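Lipase-esterase related protein (Clostridium acetobutylicum, PDB 3E0X) probably acts as a hydrolase of the alpha/beta hydrolase fold, although its substrate is unknown, and holds ortho-xylene in its pocket in this crystal. Local coordinates at residues F121-K126 with L201-Y206; E144-I149 with K226-V231; A196-L201 with F222-H227. All blocks are in the same frame, centred on the assembly; numbering follows the deposited sequence.

Overall arrangement
The chain first reaches Phe121-Lys126, in the loop between strand 109-115 and helix 126-133; contact 1 pairs it with Leu201-Tyr206, closing a loop of 74 residues. Next comes the end of helix 139-146, which contact 2 joins to Lys226-Val231 across 76 residues, so contacts 1 and 2 cross. Contact 3 spans 20 residues; it crosses contact 1, sharing Leu201, and its second segment overlaps that of contact 2 at Lys226 and His227. Contacts 1 and 2 thus tie the loop before helix 126-133 and the end of helix 139-146 to the segments following strands 191-196 and 217-222, which contact 3 joins to each other. All three include a residue touching the ortho-xylene, Leu201 or His227.

Contact 1. Residues F121-K126 with L201-Y206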
loop_
_atom_site.group_PDB
_atom_site.type_symbol
_atom_site.label_atom_id
_atom_site.label_comp_id
_atom_site.label_asym_id
_atom_site.label_seq_id
_atom_site.Cartn_x
_atom_site.Cartn_y
_atom_site.Cartn_z
ATOM N N PHE A 121 11.858 6.645 -1.497
ATOM C CA PHE A 121 12.556 5.412 -1.151
ATOM C C PHE A 121 14.012 5.532 -1.577
ATOM O O PHE A 121 14.520 4.701 -2.332
ATOM C CB PHE A 121 11.865 4.211 -1.810
ATOM C CG PHE A 121 10.401 4.095 -1.452
ATOM C CD1 PHE A 121 9.991 3.471 -0.271
ATOM C CD2 PHE A 121 9.439 4.650 -2.284
ATOM C CE1 PHE A 121 8.630 3.394 0.062
ATOM C CE2 PHE A 121 8.068 4.568 -1.954
ATOM C CZ PHE A 121 7.664 3.927 -0.785
ATOM N N ASP A 122 14.691 6.553 -1.059
ATOM C CA ASP A 122 16.023 6.928 -1.550
ATOM C C ASP A 122 17.165 6.048 -1.077
ATOM O O ASP A 122 18.279 6.195 -1.568
ATOM C CB ASP A 122 16.298 8.399 -1.213
ATOM C CG ASP A 122 16.151 8.687 0.258
ATOM O OD1 ASP A 122 15.037 8.529 0.767
ATOM O OD2 ASP A 122 17.144 9.048 0.929
ATOM N N LYS A 123 16.893 5.146 -0.138
ATOM C CA LYS A 123 17.944 4.300 0.403
ATOM C C LYS A 123 17.806 2.822 0.012
ATOM O O LYS A 123 18.497 1.965 0.567
ATOM C CB LYS A 123 18.070 4.475 1.917
ATOM C CG LYS A 123 18.530 5.862 2.320
ATOM C CD LYS A 123 18.974 5.905 3.743
ATOM C CE LYS A 123 19.296 7.354 4.135
ATOM N NZ LYS A 123 19.551 7.458 5.600
ATOM N N LEU A 124 16.959 2.539 -0.970
ATOM C CA LEU A 124 16.828 1.173 -1.469
ATOM C C LEU A 124 18.202 0.592 -1.776
ATOM O O LEU A 124 19.050 1.247 -2.382
ATOM C CB LEU A 124 15.954 1.138 -2.715
ATOM C CG LEU A 124 14.445 1.327 -2.484
ATOM C CD1 LEU A 124 13.707 1.643 -3.781
ATOM C CD2 LEU A 124 13.794 0.120 -1.793
ATOM N N ASP A 125 18.398 -0.661 -1.370
ATOM C CA ASP A 125 19.716 -1.287 -1.470
ATOM C C ASP A 125 20.299 -1.125 -2.882
ATOM O O ASP A 125 19.657 -1.468 -3.891
ATOM C CB ASP A 125 19.607 -2.781 -1.119
ATOM C CG ASP A 125 20.953 -3.463 -1.119
ATOM O OD1 ASP A 125 21.641 -3.429 -0.065
ATOM O OD2 ASP A 125 21.332 -4.053 -2.164
ATOM N N LYS A 126 21.514 -0.584 -2.961
ATOM C CA LYS A 126 22.081 -0.220 -4.235
ATOM C C LYS A 126 22.340 -1.427 -5.114
ATOM O O LYS A 126 22.059 -1.376 -6.302
ATOM C CB LYS A 126 23.385 0.587 -4.078
ATOM C CG LYS A 126 23.259 1.882 -3.253
ATOM C CD LYS A 126 22.084 2.769 -3.663
ATOM C CE LYS A 126 21.899 3.883 -2.612
ATOM N NZ LYS A 126 20.820 4.877 -2.919
ATOM N N LEU A 201 13.515 -2.835 3.638
ATOM C CA LEU A 201 13.029 -2.309 2.372
ATOM C C LEU A 201 12.374 -0.961 2.562
ATOM O O LEU A 201 12.962 0.050 2.175
ATOM C CB LEU A 201 12.081 -3.317 1.713
ATOM C CG LEU A 201 11.638 -3.028 0.278
ATOM C CD1 LEU A 201 12.821 -3.154 -0.701
ATOM C CD2 LEU A 201 10.514 -3.991 -0.108
ATOM N N THR A 202 11.186 -0.918 3.182
ATOM C CA THR A 202 10.553 0.374 3.499
ATOM C C THR A 202 10.969 0.731 4.940
ATOM O O THR A 202 10.284 0.423 5.912
ATOM C CB THR A 202 9.044 0.313 3.291
ATOM O OG1 THR A 202 8.482 -0.721 4.098
ATOM C CG2 THR A 202 8.746 0.000 1.811
ATOM N N LEU A 203 12.157 1.326 5.042
ATOM C CA LEU A 203 12.793 1.650 6.310
ATOM C C LEU A 203 11.917 2.459 7.230
ATOM O O LEU A 203 11.102 3.267 6.788
ATOM C CB LEU A 203 14.076 2.464 6.071
ATOM C CG LEU A 203 15.170 1.874 5.193
ATOM C CD1 LEU A 203 16.237 2.949 4.958
ATOM C CD2 LEU A 203 15.747 0.625 5.867
ATOM N N VAL A 204 12.100 2.259 8.527
ATOM C CA VAL A 204 11.307 3.003 9.492
ATOM C C VAL A 204 11.520 4.524 9.277
ATOM O O VAL A 204 10.597 5.339 9.462
ATOM C CB VAL A 204 11.567 2.519 10.932
ATOM C CG1 VAL A 204 13.029 2.632 11.297
ATOM C CG2 VAL A 204 10.684 3.261 11.912
ATOM N N GLU A 205 12.719 4.921 8.872
ATOM C CA GLU A 205 12.961 6.360 8.659
ATOM C C GLU A 205 12.032 6.998 7.627
ATOM O O GLU A 205 11.694 8.184 7.734
ATOM C CB GLU A 205 14.416 6.665 8.353
ATOM C CG GLU A 205 14.913 6.115 7.044
ATOM C CD GLU A 205 16.434 6.145 6.984
ATOM O OE1 GLU A 205 16.974 7.077 6.342
ATOM O OE2 GLU A 205 17.082 5.273 7.635
ATOM N N TYR A 206 11.566 6.205 6.662
ATOM C CA TYR A 206 10.625 6.740 5.673
ATOM C C TYR A 206 9.294 7.091 6.342
ATOM O O TYR A 206 8.649 8.076 5.985
ATOM C CB TYR A 206 10.377 5.743 4.554
ATOM C CG TYR A 206 11.587 5.294 3.771
ATOM C CD1 TYR A 206 12.749 6.088 3.643
ATOM C CD2 TYR A 206 11.542 4.081 3.103
ATOM C CE1 TYR A 206 13.833 5.643 2.891
ATOM C CE2 TYR A 206 12.608 3.634 2.351
ATOM C CZ TYR A 206 13.755 4.416 2.249
ATOM O OH TYR A 206 14.822 3.986 1.483
#
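Leu201, which also lines the ortho-xylene pocket, opens the interface: its CD1 methyl meets CD2 of Leu124 at 3.6 Å, the two branched side chains crossing obliquely. At Thr202 the methyl does the packing, CG2 lying 3.8 Å from CE1 of Phe121 with both side chains pointing the same way, while OG1 turns to a weak hydrogen bond with the carbonyl of Ser116. Leu203 then comes over the loop, CD1 3.9 Å from CB of Lys123, and its own CB covers one face of the Tyr206 ring. Farther out, Glu205 has CG in the crowded position between N and the carbonyl carbon (chi1 66°) and an extended chain beyond it; OE1 offers its syn lone pair to NZ of Lys123 in a 2.7 Å salt bridge, the two side chains crossing at about a right angle. Tyr206 buries the most surface. Its OH receives the N-H of Lys123, N to OH 2.9 Å and 142° at the hydrogen, from the ring edge. That amide belongs to the type I turn Phe121-Leu124. On the ring face opposite Leu203, Phe121 presents its edge in an offset edge-to-face pair, planes at 88° and centroids of the Phe121 and Tyr206 rings 5.6 Å apart; Phe121 CA adds an off-centre CH-pi contact. The chemistry is thus split. The phenol oxygen of the buried tyrosine accepts from a main-chain amide, so this bond depends on the turn's backbone geometry, whereas the ion pair joins two more exposed side chains, where solvent would be expected to weaken it.

Contact 2. Residues E144-I149 with K226-V231. With OXE (ortho-xylene), chain C.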
loop_
_atom_site.group_PDB
_atom_site.type_symbol
_atom_site.label_atom_id
_atom_site.label_comp_id
_atom_site.label_asym_id
_atom_site.label_seq_id
_atom_site.Cartn_x
_atom_site.Cartn_y
_atom_site.Cartn_z
ATOM N N GLU A 144 14.522 -12.011 2.142
ATOM C CA GLU A 144 15.114 -11.430 3.337
ATOM C C GLU A 144 14.253 -10.264 3.824
ATOM O O GLU A 144 14.007 -10.104 5.033
ATOM C CB GLU A 144 16.559 -10.980 3.062
ATOM C CG GLU A 144 17.291 -10.514 4.301
ATOM C CD GLU A 144 18.718 -10.063 4.011
ATOM O OE1 GLU A 144 19.150 -10.106 2.825
ATOM O OE2 GLU A 144 19.405 -9.661 4.986
ATOM N N CYS A 145 13.743 -9.488 2.871
ATOM C CA CYS A 145 12.948 -8.302 3.214
ATOM C C CYS A 145 11.631 -8.660 3.869
ATOM O O CYS A 145 11.121 -7.926 4.715
ATOM C CB CYS A 145 12.696 -7.429 1.987
ATOM S SG CYS A 145 14.188 -6.568 1.418
ATOM N N ILE A 146 11.047 -9.774 3.465
ATOM C CA ILE A 146 9.759 -10.162 4.052
ATOM C C ILE A 146 9.931 -11.007 5.303
ATOM O O ILE A 146 8.949 -11.325 5.973
ATOM C CB ILE A 146 8.784 -10.849 3.039
ATOM C CG1 ILE A 146 9.294 -12.252 2.666
ATOM C CG2 ILE A 146 8.550 -9.919 1.835
ATOM C CD1 ILE A 146 8.265 -13.355 2.794
ATOM N N GLY A 147 11.167 -11.381 5.626
ATOM C CA GLY A 147 11.474 -12.178 6.811
ATOM C C GLY A 147 11.421 -13.679 6.590
ATOM O O GLY A 147 11.320 -14.446 7.555
ATOM N N GLY A 148 11.540 -14.096 5.330
ATOM C CA GLY A 148 11.565 -15.509 4.996
ATOM C C GLY A 148 10.184 -16.116 4.993
ATOM O O GLY A 148 9.190 -15.442 5.301
ATOM N N ILE A 149 10.097 -17.378 4.613
ATOM C CA ILE A 149 8.786 -18.009 4.507
ATOM C C ILE A 149 8.551 -19.140 5.514
ATOM O O ILE A 149 7.656 -19.962 5.331
ATOM C CB ILE A 149 8.507 -18.500 3.061
ATOM C CG1 ILE A 149 9.712 -19.248 2.446
ATOM C CG2 ILE A 149 8.131 -17.308 2.169
ATOM C CD1 ILE A 149 10.170 -20.543 3.198
ATOM N N LYS A 226 9.171 -7.153 9.784
ATOM C CA LYS A 226 9.733 -6.808 8.479
ATOM C C LYS A 226 8.619 -6.464 7.470
ATOM O O LYS A 226 7.575 -5.935 7.884
ATOM C CB LYS A 226 10.701 -7.911 8.006
ATOM C CG LYS A 226 11.982 -7.919 8.841
ATOM C CD LYS A 226 12.921 -9.076 8.484
ATOM C CE LYS A 226 14.135 -9.106 9.433
ATOM N NZ LYS A 226 14.792 -10.471 9.483
ATOM N N HIS A 227 8.810 -6.738 6.182
ATOM C CA HIS A 227 7.888 -6.195 5.176
ATOM C C HIS A 227 6.567 -6.978 5.105
ATOM O O HIS A 227 5.596 -6.529 4.469
ATOM C CB HIS A 227 8.582 -6.109 3.811
ATOM C CG HIS A 227 7.960 -5.129 2.879
ATOM N ND1 HIS A 227 7.804 -3.800 3.200
ATOM C CD2 HIS A 227 7.508 -5.274 1.612
ATOM C CE1 HIS A 227 7.234 -3.178 2.179
ATOM N NE2 HIS A 227 7.048 -4.049 1.204
ATOM N N PHE A 228 6.535 -8.147 5.751
ATOM C CA PHE A 228 5.297 -8.932 5.832
ATOM C C PHE A 228 4.577 -8.731 7.164
ATOM O O PHE A 228 3.764 -9.554 7.556
ATOM C CB PHE A 228 5.564 -10.420 5.537
ATOM C CG PHE A 228 5.146 -10.854 4.147
ATOM C CD1 PHE A 228 5.061 -9.948 3.082
ATOM C CD2 PHE A 228 4.900 -12.206 3.899
ATOM C CE1 PHE A 228 4.712 -10.391 1.800
ATOM C CE2 PHE A 228 4.537 -12.654 2.640
ATOM C CZ PHE A 228 4.444 -11.759 1.578
ATOM N N LEU A 229 4.841 -7.606 7.824
ATOM C CA LEU A 229 4.097 -7.225 9.027
ATOM C C LEU A 229 2.592 -7.408 8.836
ATOM O O LEU A 229 1.916 -7.911 9.724
ATOM C CB LEU A 229 4.393 -5.761 9.373
ATOM C CG LEU A 229 3.666 -5.154 10.571
ATOM C CD1 LEU A 229 4.073 -5.827 11.895
ATOM C CD2 LEU A 229 3.925 -3.632 10.633
ATOM N N LEU A 230 2.072 -7.016 7.671
ATOM C CA LEU A 230 0.607 -7.068 7.421
ATOM C C LEU A 230 0.063 -8.495 7.303
ATOM O O LEU A 230 -1.168 -8.685 7.238
ATOM C CB LEU A 230 0.216 -6.269 6.151
ATOM C CG LEU A 230 0.409 -6.945 4.772
ATOM C CD1 LEU A 230 -0.231 -6.084 3.684
ATOM C CD2 LEU A 230 1.853 -7.298 4.401
ATOM N N VAL A 231 0.978 -9.469 7.179
ATOM C CA VAL A 231 0.611 -10.877 7.072
ATOM C C VAL A 231 0.849 -11.583 8.407
ATOM O O VAL A 231 -0.053 -12.253 8.931
ATOM C CB VAL A 231 1.431 -11.574 5.953
ATOM C CG1 VAL A 231 1.408 -13.091 6.122
ATOM C CG2 VAL A 231 0.896 -11.163 4.611
HETATM C C1 OXE C . 7.133 -5.613 -1.745
HETATM C C2 OXE C . 5.781 -6.213 -1.789
HETATM C C3 OXE C . 5.628 -7.596 -1.721
HETATM C C4 OXE C . 6.772 -8.391 -1.593
HETATM C C5 OXE C . 8.056 -7.836 -1.560
HETATM C C6 OXE C . 8.249 -6.445 -1.622
HETATM C "C1'" OXE C . 7.269 -4.112 -1.795
HETATM C "C2'" OXE C . 4.584 -5.322 -1.927
HETATM O O HOH W 1 14.954 -11.625 7.041
#
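The ortho-xylene pocket of this alpha/beta hydrolase fold is bordered by His227, and the contact joins the loop carrying that histidine to the end of helix 139-146. The helix finishes in a Schellman motif at Gly147, whose positive phi turns the chain away. Two residues earlier, the carbonyl of Cys145 is used outward: His227 N donates to Cys145 O at 3.0 Å with 156° at the hydrogen, and the donor lies in the carbonyl plane. This bond ties the backbone that carries the imidazole to the helix end, while the ring's ND1 is held by Glu199. Beside it, Ile146 and Phe228 run alongside each other. CB of Ile146 sits over one face of the Phe228 ring, 4.0 Å from its centroid, in a CH-pi contact, and its two branches spread across that face, CG2 reaching Phe228 CD1 at 3.7 Å and CD1 reaching Phe228 CD2 at 3.7 Å. The opposite face carries CG2 of Val231, so the ring is sandwiched between aliphatic groups. Toward solvent, the extended Lys226 chain runs past the helix end, CD 3.8 Å from Gly147 CA; its NZ donates to a water at 2.7 Å, and that water donates in turn to Glu144 O. In the pocket, the imidazole meets the ligand edge-on, NE2 of His227 lying 3.0 Å from the methyl carbon C1' of the ortho-xylene.

Contact 3. Residues A196-L201 with F222-H227; sequences AKDELL and FETGKH. With OXE (ortho-xylene), chain C.
The buried, tightly bonded part of the contact is the pairing of Glu199 with the imidazole. His227 ND1 donates to Glu199 OE1 at 2.8 Å with 162° at the hydrogen, on the syn lone pair and in the ring plane, although carboxylate and ring planes stand 76° apart. Bent at chi2, the carboxylate turns back over its own loop, where OE2 accepts Leu201 N at 3.3 Å with its anti lone pair and Thr202 N. OE1 also accepts from a water 2.6 Å away that bridges Ala196 N and Lys226 O. These donors would favour and hold the anionic carboxylate, and the in-plane ND1 bond restrains the ring's rotation. Leu201 CD2 lies over one ring face, 3.8 Å from the His227 centroid, a CH-pi contact. A His-carboxylate pair is consistent with the histidine and acid of alpha/beta hydrolase triads.

Asp198 and Lys226 make up a large, partly exposed share of the interface: Asp198 OD1 is met from above the carboxylate plane by Lys226 N at 2.9 Å, while OD2 takes a weak bond from Gly225 N and a water. Looser still, Lys197 extends away, its NZ 5.9 Å from Glu223 OE2.

Lys197 N donates to Phe222 O at 2.8 Å, continuing the parallel pairing of strands 191-196 and 217-222. Helix 204-213 connects them in a beta-alpha-beta crossover, and helix 139-146 packs against Leu200 and Leu201.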
loop_
_atom_site.group_PDB
_atom_site.type_symbol
_atom_site.label_atom_id
_atom_site.label_comp_id
_atom_site.label_asym_id
_atom_site.label_seq_id
_atom_site.Cartn_x
_atom_site.Cartn_y
_atom_site.Cartn_z
ATOM N N ALA A 196 7.348 -1.839 10.639
ATOM C CA ALA A 196 8.201 -2.605 11.551
ATOM C C ALA A 196 9.610 -2.006 11.576
ATOM O O ALA A 196 10.194 -1.682 10.513
ATOM C CB ALA A 196 8.252 -4.046 11.088
ATOM N N LYS A 197 10.162 -1.892 12.786
ATOM C CA LYS A 197 11.481 -1.309 12.986
ATOM C C LYS A 197 12.568 -2.064 12.232
ATOM O O LYS A 197 13.548 -1.449 11.769
ATOM C CB LYS A 197 11.796 -1.271 14.487
ATOM C CG LYS A 197 13.159 -0.666 14.854
ATOM C CD LYS A 197 13.320 -0.733 16.364
ATOM C CE LYS A 197 14.748 -0.353 16.778
ATOM N NZ LYS A 197 14.988 -0.691 18.210
ATOM N N ASP A 198 12.397 -3.378 12.090
ATOM C CA ASP A 198 13.404 -4.201 11.439
ATOM C C ASP A 198 13.320 -4.215 9.910
ATOM O O ASP A 198 14.038 -4.977 9.256
ATOM C CB ASP A 198 13.399 -5.623 12.036
ATOM C CG ASP A 198 12.058 -6.329 11.923
ATOM O OD1 ASP A 198 11.083 -5.720 11.469
ATOM O OD2 ASP A 198 11.974 -7.539 12.265
ATOM N N GLU A 199 12.490 -3.358 9.310
ATOM C CA GLU A 199 12.489 -3.237 7.841
ATOM C C GLU A 199 13.855 -3.008 7.232
ATOM O O GLU A 199 14.617 -2.146 7.713
ATOM C CB GLU A 199 11.629 -2.056 7.405
ATOM C CG GLU A 199 10.166 -2.388 7.343
ATOM C CD GLU A 199 9.736 -2.929 5.999
ATOM O OE1 GLU A 199 8.514 -3.123 5.834
ATOM O OE2 GLU A 199 10.606 -3.178 5.118
ATOM N N LEU A 200 14.110 -3.738 6.142
ATOM C CA LEU A 200 15.223 -3.486 5.238
ATOM C C LEU A 200 14.791 -2.733 3.990
ATOM O O LEU A 200 15.608 -2.107 3.334
ATOM C CB LEU A 200 15.847 -4.825 4.784
ATOM C CG LEU A 200 16.519 -5.642 5.871
ATOM C CD1 LEU A 200 16.979 -6.942 5.248
ATOM C CD2 LEU A 200 17.722 -4.940 6.480
ATOM N N LEU A 201 13.515 -2.835 3.638
ATOM C CA LEU A 201 13.029 -2.309 2.372
ATOM C C LEU A 201 12.374 -0.961 2.562
ATOM O O LEU A 201 12.962 0.050 2.175
ATOM C CB LEU A 201 12.081 -3.317 1.713
ATOM C CG LEU A 201 11.638 -3.028 0.278
ATOM C CD1 LEU A 201 12.821 -3.154 -0.701
ATOM C CD2 LEU A 201 10.514 -3.991 -0.108
ATOM N N PHE A 222 6.137 -1.145 15.064
ATOM C CA PHE A 222 6.226 -2.480 15.667
ATOM C C PHE A 222 7.694 -2.901 15.756
ATOM O O PHE A 222 8.487 -2.544 14.877
ATOM C CB PHE A 222 5.460 -3.498 14.823
ATOM C CG PHE A 222 3.970 -3.385 14.946
ATOM C CD1 PHE A 222 3.273 -4.148 15.889
ATOM C CD2 PHE A 222 3.253 -2.536 14.107
ATOM C CE1 PHE A 222 1.881 -4.039 16.007
ATOM C CE2 PHE A 222 1.858 -2.427 14.220
ATOM C CZ PHE A 222 1.188 -3.179 15.156
ATOM N N GLU A 223 8.067 -3.646 16.804
ATOM C CA GLU A 223 9.460 -4.040 16.954
ATOM C C GLU A 223 9.893 -4.939 15.799
ATOM O O GLU A 223 10.975 -4.759 15.242
ATOM C CB GLU A 223 9.696 -4.736 18.293
ATOM C CG GLU A 223 11.158 -4.844 18.711
ATOM C CD GLU A 223 11.319 -5.263 20.164
ATOM O OE1 GLU A 223 10.286 -5.358 20.869
ATOM O OE2 GLU A 223 12.476 -5.488 20.601
ATOM N N THR A 224 9.040 -5.890 15.421
ATOM C CA THR A 224 9.403 -6.886 14.416
ATOM C C THR A 224 8.292 -7.123 13.390
ATOM O O THR A 224 7.182 -6.594 13.524
ATOM C CB THR A 224 9.740 -8.238 15.093
ATOM O OG1 THR A 224 8.561 -8.743 15.740
ATOM C CG2 THR A 224 10.879 -8.088 16.113
ATOM N N GLY A 225 8.607 -7.914 12.364
ATOM C CA GLY A 225 7.645 -8.276 11.330
ATOM C C GLY A 225 8.171 -8.029 9.913
ATOM O O GLY A 225 7.672 -8.607 8.949
ATOM N N LYS A 226 9.171 -7.153 9.784
ATOM C CA LYS A 226 9.733 -6.808 8.479
ATOM C C LYS A 226 8.619 -6.464 7.470
ATOM O O LYS A 226 7.575 -5.935 7.884
ATOM C CB LYS A 226 10.701 -7.911 8.006
ATOM C CG LYS A 226 11.982 -7.919 8.841
ATOM C CD LYS A 226 12.921 -9.076 8.484
ATOM C CE LYS A 226 14.135 -9.106 9.433
ATOM N NZ LYS A 226 14.792 -10.471 9.483
ATOM N N HIS A 227 8.810 -6.738 6.182
ATOM C CA HIS A 227 7.888 -6.195 5.176
ATOM C C HIS A 227 6.567 -6.978 5.105
ATOM O O HIS A 227 5.596 -6.529 4.469
ATOM C CB HIS A 227 8.582 -6.109 3.811
ATOM C CG HIS A 227 7.960 -5.129 2.879
ATOM N ND1 HIS A 227 7.804 -3.800 3.200
ATOM C CD2 HIS A 227 7.508 -5.274 1.612
ATOM C CE1 HIS A 227 7.234 -3.178 2.179
ATOM N NE2 HIS A 227 7.048 -4.049 1.204
HETATM C C1 OXE C . 7.133 -5.613 -1.745
HETATM C C2 OXE C . 5.781 -6.213 -1.789
HETATM C C3 OXE C . 5.628 -7.596 -1.721
HETATM C C4 OXE C . 6.772 -8.391 -1.593
HETATM C C5 OXE C . 8.056 -7.836 -1.560
HETATM C C6 OXE C . 8.249 -6.445 -1.622
HETATM C "C1'" OXE C . 7.269 -4.112 -1.795
HETATM C "C2'" OXE C . 4.584 -5.322 -1.927
HETATM O O HOH W 2 6.934 -3.055 7.945
HETATM O O HOH W 3 10.724 -9.929 11.864
#